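Local coordinates for BMC domain protein (Clostridiales bacterium 1_7_47FAA, PDB 4OLO) that forms part of the shell of a glycyl-radical propanediol bacterial microcompartment and probably carries an iron-sulfur cluster in its assembly, with a likely role in electron transport, at residues M1-P9 against V83-E94; A32-G40 against I72-V83. All coordinates share one frame; numbering follows the deposited sequence.

Interaction 1 of 2, residues M1-P9 against V83-E94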
loop_
_atom_site.group_PDB
_atom_site.type_symbol
_atom_site.label_atom_id
_atom_site.label_comp_id
_atom_site.label_asym_id
_atom_site.label_seq_id
_atom_site.Cartn_x
_atom_site.Cartn_y
_atom_site.Cartn_z
ATOM N N MET B 1 15.657 -3.401 -11.069
ATOM C CA MET B 1 15.191 -2.021 -11.231
ATOM C C MET B 1 14.668 -1.787 -12.655
ATOM O O MET B 1 15.062 -2.505 -13.568
ATOM C CB MET B 1 16.346 -1.029 -10.948
ATOM C CG MET B 1 17.038 -1.237 -9.624
ATOM S SD MET B 1 17.736 0.306 -8.987
ATOM C CE MET B 1 19.316 0.387 -9.875
ATOM N N GLU B 2 13.817 -0.764 -12.854
ATOM C CA GLU B 2 13.359 -0.336 -14.170
ATOM C C GLU B 2 14.121 0.935 -14.551
ATOM O O GLU B 2 14.277 1.827 -13.722
ATOM C CB GLU B 2 11.871 -0.015 -14.165
ATOM C CG GLU B 2 10.955 -1.209 -14.279
ATOM C CD GLU B 2 9.515 -0.750 -14.401
ATOM O OE1 GLU B 2 8.879 -0.512 -13.348
ATOM O OE2 GLU B 2 9.063 -0.518 -15.547
ATOM N N TYR B 3 14.542 1.030 -15.807
ATOM C CA TYR B 3 15.309 2.163 -16.332
ATOM C C TYR B 3 14.644 2.707 -17.559
ATOM O O TYR B 3 14.316 1.946 -18.467
ATOM C CB TYR B 3 16.727 1.702 -16.746
ATOM C CG TYR B 3 17.568 1.119 -15.632
ATOM C CD1 TYR B 3 17.424 -0.216 -15.247
ATOM C CD2 TYR B 3 18.557 1.881 -15.004
ATOM C CE1 TYR B 3 18.212 -0.766 -14.242
ATOM C CE2 TYR B 3 19.373 1.331 -14.016
ATOM C CZ TYR B 3 19.179 0.013 -13.627
ATOM O OH TYR B 3 19.996 -0.522 -12.677
ATOM N N ARG B 4 14.487 4.025 -17.634
ATOM C CA ARG B 4 13.915 4.693 -18.809
ATOM C C ARG B 4 14.600 6.015 -18.997
ATOM O O ARG B 4 15.079 6.606 -18.035
ATOM C CB ARG B 4 12.382 4.922 -18.682
ATOM C CG ARG B 4 11.529 3.663 -18.488
ATOM C CD ARG B 4 11.433 2.823 -19.746
ATOM N NE ARG B 4 10.499 3.409 -20.695
ATOM C CZ ARG B 4 9.222 3.069 -20.760
ATOM N NH1 ARG B 4 8.738 2.133 -19.954
ATOM N NH2 ARG B 4 8.419 3.655 -21.636
ATOM N N ILE B 5 14.618 6.504 -20.221
ATOM C CA ILE B 5 15.149 7.826 -20.527
ATOM C C ILE B 5 14.084 8.600 -21.340
ATOM O O ILE B 5 13.446 8.024 -22.223
ATOM C CB ILE B 5 16.543 7.740 -21.247
ATOM C CG1 ILE B 5 17.189 9.132 -21.344
ATOM C CG2 ILE B 5 16.434 7.056 -22.638
ATOM C CD1 ILE B 5 18.630 9.165 -21.734
ATOM N N ILE B 6 13.883 9.882 -21.027
ATOM C CA ILE B 6 12.991 10.746 -21.804
ATOM C C ILE B 6 13.894 11.812 -22.447
ATOM O O ILE B 6 14.519 12.591 -21.739
ATOM C CB ILE B 6 11.838 11.383 -20.979
ATOM C CG1 ILE B 6 10.905 10.337 -20.374
ATOM C CG2 ILE B 6 11.076 12.424 -21.807
ATOM C CD1 ILE B 6 10.015 10.880 -19.217
ATOM N N LYS B 7 13.961 11.826 -23.779
ATOM C CA LYS B 7 14.749 12.786 -24.555
ATOM C C LYS B 7 13.891 13.974 -24.943
ATOM O O LYS B 7 12.751 13.800 -25.386
ATOM C CB LYS B 7 15.383 12.108 -25.776
ATOM C CG LYS B 7 16.486 11.138 -25.370
ATOM C CD LYS B 7 16.966 10.264 -26.495
ATOM C CE LYS B 7 18.015 9.314 -25.979
ATOM N NZ LYS B 7 18.875 8.790 -27.068
ATOM N N SER B 8 14.425 15.183 -24.729
ATOM C CA SER B 8 13.768 16.481 -24.980
ATOM C C SER B 8 12.416 16.532 -24.251
ATOM O O SER B 8 11.371 16.594 -24.899
ATOM C CB SER B 8 13.633 16.764 -26.477
ATOM O OG SER B 8 14.902 16.698 -27.107
ATOM N N PRO B 9 12.404 16.427 -22.903
ATOM C CA PRO B 9 11.110 16.417 -22.196
ATOM C C PRO B 9 10.363 17.734 -22.314
ATOM O O PRO B 9 10.996 18.786 -22.393
ATOM C CB PRO B 9 11.504 16.138 -20.744
ATOM C CG PRO B 9 12.918 16.663 -20.640
ATOM C CD PRO B 9 13.538 16.316 -21.954
ATOM N N VAL B 83 23.454 11.939 -19.035
ATOM C CA VAL B 83 22.358 11.144 -18.491
ATOM C C VAL B 83 22.578 9.640 -18.834
ATOM O O VAL B 83 22.544 8.802 -17.935
ATOM C CB VAL B 83 20.966 11.693 -18.922
ATOM C CG1 VAL B 83 19.850 10.688 -18.600
ATOM C CG2 VAL B 83 20.692 13.031 -18.254
ATOM N N GLU B 84 22.891 9.329 -20.114
ATOM C CA GLU B 84 23.155 7.963 -20.550
ATOM C C GLU B 84 24.363 7.356 -19.831
ATOM O O GLU B 84 24.288 6.210 -19.386
ATOM C CB GLU B 84 23.327 7.890 -22.059
ATOM C CG GLU B 84 22.019 8.064 -22.801
ATOM C CD GLU B 84 22.056 8.013 -24.315
ATOM O OE1 GLU B 84 20.970 7.815 -24.903
ATOM O OE2 GLU B 84 23.149 8.154 -24.913
ATOM N N ALA B 85 25.431 8.138 -19.645
ATOM C CA ALA B 85 26.644 7.689 -18.944
ATOM C C ALA B 85 26.342 7.376 -17.474
ATOM O O ALA B 85 26.850 6.364 -16.969
ATOM C CB ALA B 85 27.740 8.735 -19.048
ATOM N N ALA B 86 25.513 8.238 -16.793
ATOM C CA ALA B 86 25.138 8.048 -15.399
ATOM C C ALA B 86 24.256 6.788 -15.266
ATOM O O ALA B 86 24.484 5.995 -14.352
ATOM C CB ALA B 86 24.436 9.284 -14.851
ATOM N N MET B 87 23.287 6.580 -16.196
ATOM C CA MET B 87 22.391 5.407 -16.237
ATOM C C MET B 87 23.226 4.124 -16.370
ATOM O O MET B 87 22.982 3.165 -15.629
ATOM C CB MET B 87 21.414 5.477 -17.421
ATOM C CG MET B 87 20.475 6.665 -17.426
ATOM S SD MET B 87 19.268 6.619 -16.117
ATOM C CE MET B 87 18.005 5.450 -16.876
ATOM N N ASP B 88 24.208 4.110 -17.306
ATOM C CA ASP B 88 25.113 2.974 -17.531
ATOM C C ASP B 88 25.891 2.632 -16.257
ATOM O O ASP B 88 26.018 1.461 -15.925
ATOM C CB ASP B 88 26.130 3.267 -18.659
ATOM C CG ASP B 88 25.593 3.357 -20.087
ATOM O OD1 ASP B 88 24.355 3.188 -20.281
ATOM O OD2 ASP B 88 26.396 3.670 -21.005
ATOM N N GLU B 89 26.410 3.647 -15.563
ATOM C CA GLU B 89 27.160 3.481 -14.320
ATOM C C GLU B 89 26.320 2.861 -13.222
ATOM O O GLU B 89 26.796 1.955 -12.531
ATOM C CB GLU B 89 27.730 4.814 -13.838
ATOM C CG GLU B 89 29.248 4.862 -13.824
ATOM C CD GLU B 89 29.977 3.668 -13.213
ATOM O OE1 GLU B 89 29.924 3.504 -11.972
ATOM O OE2 GLU B 89 30.599 2.898 -13.984
ATOM N N ILE B 90 25.061 3.345 -13.069
ATOM C CA ILE B 90 24.096 2.856 -12.079
ATOM C C ILE B 90 23.810 1.373 -12.326
ATOM O O ILE B 90 23.873 0.577 -11.388
ATOM C CB ILE B 90 22.808 3.712 -12.054
ATOM C CG1 ILE B 90 23.087 5.126 -11.498
ATOM C CG2 ILE B 90 21.723 3.014 -11.246
ATOM C CD1 ILE B 90 22.091 6.182 -11.913
ATOM N N ARG B 91 23.526 1.014 -13.590
ATOM C CA ARG B 91 23.214 -0.335 -14.019
ATOM C C ARG B 91 24.411 -1.268 -13.781
ATOM O O ARG B 91 24.217 -2.356 -13.260
ATOM C CB ARG B 91 22.731 -0.308 -15.486
ATOM C CG ARG B 91 22.644 -1.652 -16.178
ATOM C CD ARG B 91 21.375 -2.435 -15.887
ATOM N NE ARG B 91 21.447 -3.765 -16.507
ATOM C CZ ARG B 91 20.433 -4.389 -17.107
ATOM N NH1 ARG B 91 19.227 -3.824 -17.156
ATOM N NH2 ARG B 91 20.613 -5.582 -17.659
ATOM N N LYS B 92 25.633 -0.823 -14.117
ATOM C CA LYS B 92 26.879 -1.570 -13.933
ATOM C C LYS B 92 27.124 -1.855 -12.444
ATOM O O LYS B 92 27.443 -2.990 -12.092
ATOM C CB LYS B 92 28.059 -0.813 -14.563
ATOM C CG LYS B 92 29.412 -1.511 -14.497
ATOM C CD LYS B 92 30.533 -0.573 -14.956
ATOM C CE LYS B 92 31.897 -1.198 -14.845
ATOM N NZ LYS B 92 32.919 -0.386 -15.557
ATOM N N LYS B 93 26.940 -0.848 -11.575
ATOM C CA LYS B 93 27.124 -1.008 -10.137
ATOM C C LYS B 93 26.053 -1.901 -9.530
ATOM O O LYS B 93 26.332 -2.641 -8.589
ATOM C CB LYS B 93 27.186 0.352 -9.436
ATOM C CG LYS B 93 28.416 1.182 -9.824
ATOM C CD LYS B 93 29.461 1.231 -8.743
ATOM C CE LYS B 93 30.627 2.128 -9.117
ATOM N NZ LYS B 93 31.664 2.206 -8.053
ATOM N N GLU B 94 24.842 -1.883 -10.109
ATOM C CA GLU B 94 23.727 -2.705 -9.639
ATOM C C GLU B 94 23.954 -4.193 -9.842
ATOM O O GLU B 94 23.645 -4.967 -8.941
ATOM C CB GLU B 94 22.376 -2.235 -10.203
ATOM C CG GLU B 94 21.151 -2.822 -9.505
ATOM C CD GLU B 94 21.036 -2.767 -7.982
ATOM O OE1 GLU B 94 20.344 -3.648 -7.415
ATOM O OE2 GLU B 94 21.638 -1.864 -7.353
#
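Tyr3 and Met87 meet because both side chains leave the backbone with CG anti to the carbonyl carbon (chi1 near -60° in both) and then run past each other in opposite directions. Met87 also folds at chi2 and chi3, and this hooked shape carries its methyl to the strand: Met87 CE lies 4.0 Å from Tyr3 CB, near the plane of the ring at its edge, and 3.4 Å from Arg4 O. A flexible thioether suits a place where one methyl must fit between a ring and a peptide.

The Tyr3 ring reaches on to the next turn of the helix. Ile90 CG2 meets its edge, 4.0 Å from Tyr3 CE2, while the aliphatic part of Arg91 runs obliquely beside it, with the ring and guanidinium planes 51° apart. The phenol oxygen lies over the helix backbone, Tyr3 OH being 3.5 Å from Arg91 CA. Met1 brings its CE to the same patch, 3.7 Å from Glu94 CG and close to Ile90 CG2. Here the methylene groups of Glu94 serve as apolar surface, while its carboxylate forms a salt bridge with Arg4 of a neighbouring subunit.

Further along strand 2-7, which runs antiparallel to the helix, Ile5 CD1 sits 3.7 Å from Val83 CG1 and equally near Glu84 CG. Glu84 and Lys7 are both extended beyond CG, long enough to join at the surface: Lys7 NZ donates to Glu84 OE1 at 3.2 Å, on the syn side and 26° out of the carboxylate plane.

The chemistry is thus that of an amphipathic helix lying over the strand that is outermost within this chain, where methyl and aromatic contacts give cohesion, a single salt bridge closes one end, and the charge of Glu94 is directed into subunit assembly.

Interaction 2 of 2, residues A32-G40 against I72-V83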
loop_
_atom_site.group_PDB
_atom_site.type_symbol
_atom_site.label_atom_id
_atom_site.label_comp_id
_atom_site.label_asym_id
_atom_site.label_seq_id
_atom_site.Cartn_x
_atom_site.Cartn_y
_atom_site.Cartn_z
ATOM N N ALA B 32 16.577 20.720 -18.796
ATOM C CA ALA B 32 17.132 19.408 -19.133
ATOM C C ALA B 32 16.866 18.970 -20.576
ATOM O O ALA B 32 15.737 19.009 -21.064
ATOM C CB ALA B 32 16.630 18.336 -18.166
ATOM N N ASP B 33 17.947 18.552 -21.238
ATOM C CA ASP B 33 18.024 17.999 -22.584
ATOM C C ASP B 33 17.452 16.562 -22.506
ATOM O O ASP B 33 16.774 16.116 -23.423
ATOM C CB ASP B 33 19.512 17.968 -22.962
ATOM C CG ASP B 33 19.849 17.908 -24.425
ATOM O OD1 ASP B 33 19.793 16.796 -24.998
ATOM O OD2 ASP B 33 20.294 18.945 -24.972
ATOM N N ALA B 34 17.729 15.848 -21.400
ATOM C CA ALA B 34 17.262 14.488 -21.161
ATOM C C ALA B 34 16.918 14.250 -19.682
ATOM O O ALA B 34 17.407 14.965 -18.809
ATOM C CB ALA B 34 18.300 13.480 -21.630
ATOM N N ILE B 35 16.053 13.256 -19.421
ATOM C CA ILE B 35 15.654 12.827 -18.083
ATOM C C ILE B 35 15.834 11.338 -18.050
ATOM O O ILE B 35 15.191 10.644 -18.835
ATOM C CB ILE B 35 14.184 13.196 -17.656
ATOM C CG1 ILE B 35 13.893 14.702 -17.754
ATOM C CG2 ILE B 35 13.884 12.699 -16.232
ATOM C CD1 ILE B 35 12.453 15.062 -17.450
ATOM N N GLY B 36 16.701 10.868 -17.152
ATOM C CA GLY B 36 16.906 9.446 -16.876
ATOM C C GLY B 36 16.040 9.067 -15.679
ATOM O O GLY B 36 16.045 9.763 -14.653
ATOM N N LEU B 37 15.252 8.006 -15.807
ATOM C CA LEU B 37 14.350 7.570 -14.726
ATOM C C LEU B 37 14.701 6.175 -14.253
ATOM O O LEU B 37 14.959 5.308 -15.076
ATOM C CB LEU B 37 12.868 7.608 -15.175
ATOM C CG LEU B 37 12.269 8.964 -15.583
ATOM C CD1 LEU B 37 10.944 8.771 -16.259
ATOM C CD2 LEU B 37 12.155 9.936 -14.392
ATOM N N ILE B 38 14.757 5.977 -12.936
ATOM C CA ILE B 38 15.077 4.685 -12.337
ATOM C C ILE B 38 14.082 4.430 -11.223
ATOM O O ILE B 38 13.898 5.281 -10.346
ATOM C CB ILE B 38 16.572 4.457 -11.888
ATOM C CG1 ILE B 38 17.613 4.882 -12.944
ATOM C CG2 ILE B 38 16.833 3.001 -11.526
ATOM C CD1 ILE B 38 18.304 6.119 -12.569
ATOM N N GLN B 39 13.401 3.281 -11.289
ATOM C CA GLN B 39 12.424 2.874 -10.285
ATOM C C GLN B 39 12.836 1.526 -9.719
ATOM O O GLN B 39 13.166 0.609 -10.471
ATOM C CB GLN B 39 11.011 2.792 -10.875
ATOM C CG GLN B 39 9.910 2.757 -9.811
ATOM C CD GLN B 39 8.505 2.807 -10.389
ATOM O OE1 GLN B 39 8.147 3.666 -11.194
ATOM N NE2 GLN B 39 7.659 1.901 -9.965
ATOM N N GLY B 40 12.795 1.421 -8.404
ATOM C CA GLY B 40 13.117 0.199 -7.692
ATOM C C GLY B 40 12.747 0.301 -6.233
ATOM O O GLY B 40 12.005 1.203 -5.836
ATOM N N ILE B 72 9.541 7.314 -4.474
ATOM C CA ILE B 72 8.964 6.405 -5.472
ATOM C C ILE B 72 9.928 6.130 -6.650
ATOM O O ILE B 72 10.038 4.992 -7.122
ATOM C CB ILE B 72 7.578 6.963 -5.961
ATOM C CG1 ILE B 72 6.571 7.055 -4.795
ATOM C CG2 ILE B 72 6.987 6.143 -7.122
ATOM C CD1 ILE B 72 5.713 8.234 -4.849
ATOM N N LEU B 73 10.614 7.176 -7.112
ATOM C CA LEU B 73 11.384 7.174 -8.333
ATOM C C LEU B 73 12.586 8.098 -8.197
ATOM O O LEU B 73 12.567 9.047 -7.414
ATOM C CB LEU B 73 10.386 7.750 -9.373
ATOM C CG LEU B 73 10.637 7.729 -10.847
ATOM C CD1 LEU B 73 10.631 6.315 -11.382
ATOM C CD2 LEU B 73 9.541 8.482 -11.539
ATOM N N LEU B 74 13.616 7.820 -8.980
ATOM C CA LEU B 74 14.831 8.620 -9.049
ATOM C C LEU B 74 14.909 9.224 -10.474
ATOM O O LEU B 74 14.793 8.496 -11.467
ATOM C CB LEU B 74 16.081 7.770 -8.712
ATOM C CG LEU B 74 17.412 8.508 -8.668
ATOM C CD1 LEU B 74 17.546 9.326 -7.385
ATOM C CD2 LEU B 74 18.590 7.550 -8.832
ATOM N N ALA B 75 14.997 10.559 -10.550
ATOM C CA ALA B 75 15.086 11.302 -11.806
ATOM C C ALA B 75 16.452 11.977 -11.892
ATOM O O ALA B 75 16.923 12.560 -10.909
ATOM C CB ALA B 75 13.975 12.322 -11.903
ATOM N N ILE B 76 17.113 11.822 -13.048
ATOM C CA ILE B 76 18.456 12.314 -13.388
ATOM C C ILE B 76 18.266 13.282 -14.568
ATOM O O ILE B 76 17.749 12.883 -15.613
ATOM C CB ILE B 76 19.356 11.077 -13.785
ATOM C CG1 ILE B 76 19.656 10.107 -12.638
ATOM C CG2 ILE B 76 20.599 11.423 -14.534
ATOM C CD1 ILE B 76 19.706 10.727 -11.271
ATOM N N PHE B 77 18.695 14.520 -14.415
ATOM C CA PHE B 77 18.542 15.557 -15.440
ATOM C C PHE B 77 19.897 16.040 -15.972
ATOM O O PHE B 77 20.833 16.247 -15.199
ATOM C CB PHE B 77 17.820 16.783 -14.832
ATOM C CG PHE B 77 16.453 16.533 -14.254
ATOM C CD1 PHE B 77 16.306 16.043 -12.956
ATOM C CD2 PHE B 77 15.304 16.834 -14.988
ATOM C CE1 PHE B 77 15.037 15.819 -12.418
ATOM C CE2 PHE B 77 14.023 16.619 -14.442
ATOM C CZ PHE B 77 13.902 16.110 -13.160
ATOM N N GLY B 78 19.951 16.304 -17.271
ATOM C CA GLY B 78 21.128 16.839 -17.940
ATOM C C GLY B 78 21.101 16.615 -19.438
ATOM O O GLY B 78 20.054 16.303 -20.019
ATOM N N ASP B 79 22.272 16.736 -20.073
ATOM C CA ASP B 79 22.401 16.494 -21.509
ATOM C C ASP B 79 22.332 14.998 -21.684
ATOM O O ASP B 79 22.659 14.286 -20.745
ATOM C CB ASP B 79 23.731 17.067 -22.049
ATOM C CG ASP B 79 24.973 16.491 -21.386
ATOM O OD1 ASP B 79 25.286 16.906 -20.250
ATOM O OD2 ASP B 79 25.630 15.623 -22.006
ATOM N N THR B 80 21.883 14.517 -22.854
ATOM C CA THR B 80 21.734 13.093 -23.180
ATOM C C THR B 80 22.966 12.261 -22.833
ATOM O O THR B 80 22.828 11.240 -22.160
ATOM C CB THR B 80 21.326 12.910 -24.660
ATOM O OG1 THR B 80 20.174 13.710 -24.920
ATOM C CG2 THR B 80 21.032 11.445 -25.015
ATOM N N ALA B 81 24.149 12.694 -23.284
ATOM C CA ALA B 81 25.402 11.975 -23.081
ATOM C C ALA B 81 25.701 11.717 -21.611
ATOM O O ALA B 81 25.994 10.578 -21.258
ATOM C CB ALA B 81 26.554 12.701 -23.766
ATOM N N SER B 82 25.537 12.748 -20.753
ATOM C CA SER B 82 25.763 12.684 -19.296
ATOM C C SER B 82 24.737 11.808 -18.625
ATOM O O SER B 82 25.098 11.013 -17.745
ATOM C CB SER B 82 25.740 14.077 -18.683
ATOM O OG SER B 82 26.785 14.891 -19.209
ATOM N N VAL B 83 23.454 11.939 -19.035
ATOM C CA VAL B 83 22.358 11.144 -18.491
ATOM C C VAL B 83 22.578 9.640 -18.834
ATOM O O VAL B 83 22.544 8.802 -17.935
ATOM C CB VAL B 83 20.966 11.693 -18.922
ATOM C CG1 VAL B 83 19.850 10.688 -18.600
ATOM C CG2 VAL B 83 20.692 13.031 -18.254
#
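Two central strands of the antiparallel BMC-domain sheet, 34-39 and 73-78, pair here, and the turn into helix 80-95 closes over one end. Three pairs carry reciprocal backbone bonds. Gly36 and Ile76 are joined by Gly36 N to Ile76 O at 2.7 Å and by the return bond from Ile76 N to Gly36 O; Ile38 and Leu74 are joined likewise, with Ile38 N 2.9 Å from Leu74 O. At Ala34 and Gly78 the ladder becomes uneven: Ala34 N reaches Gly78 O at 2.7 Å, but the return bond from Gly78 N to Ala34 O is 3.3 Å. Asp33 and Ala34 both face Gly78, a classic beta bulge.

Gly36 has no side chain, and Val83 CG1 packs directly on its backbone, 3.5 Å from Gly36 N. On the same face Ile38 and Leu74 lie side by side, and Ala48 and Ala49 of helix 42-53 touch Leu74. The other face carries Ile35 and Phe77, which also point the same way; Ile35 CD1 is 3.7 Å from Phe77 CE2, and Ala32 CB approaches the ring edge in its plane. Small Ala75 admits the branched end of Leu37, whose CD2 lies 3.9 Å from Ala75 CB. Leu17 of helix 11-17 covers this side.

After Gly78, Asp79 N-caps the helix, its OD2 accepting from Ser82 N at 3.1 Å from above the carboxylate plane, while OD1 takes the Ser82 hydroxyl. Helices 42-53 and 80-95 lie against the face bearing Ile38 and Leu74, an arrangement typical of the alpha/beta BMC shell-protein fold.

How the interactions relate
From the N terminus, the chain lays down strand 2-7, passes through helix 11-17 and enters strand 34-39. After helix 42-53 and strand 58-63, it returns as strand 73-78, where interaction 2 closes a loop. Helix 80-95 follows directly and runs back to strand 2-7, so interaction 1 closes a wider loop in which interaction 2 is nested. Val83 belongs to both contacts. Strands 2-7 and 34-39 are neighbours, with probable backbone bonds between Arg4 and Leu37 and between Ile6 and Ile35. Together the contacts join the N-terminal strand, the sheet centre and the last helix, and both reach a neighbouring subunit.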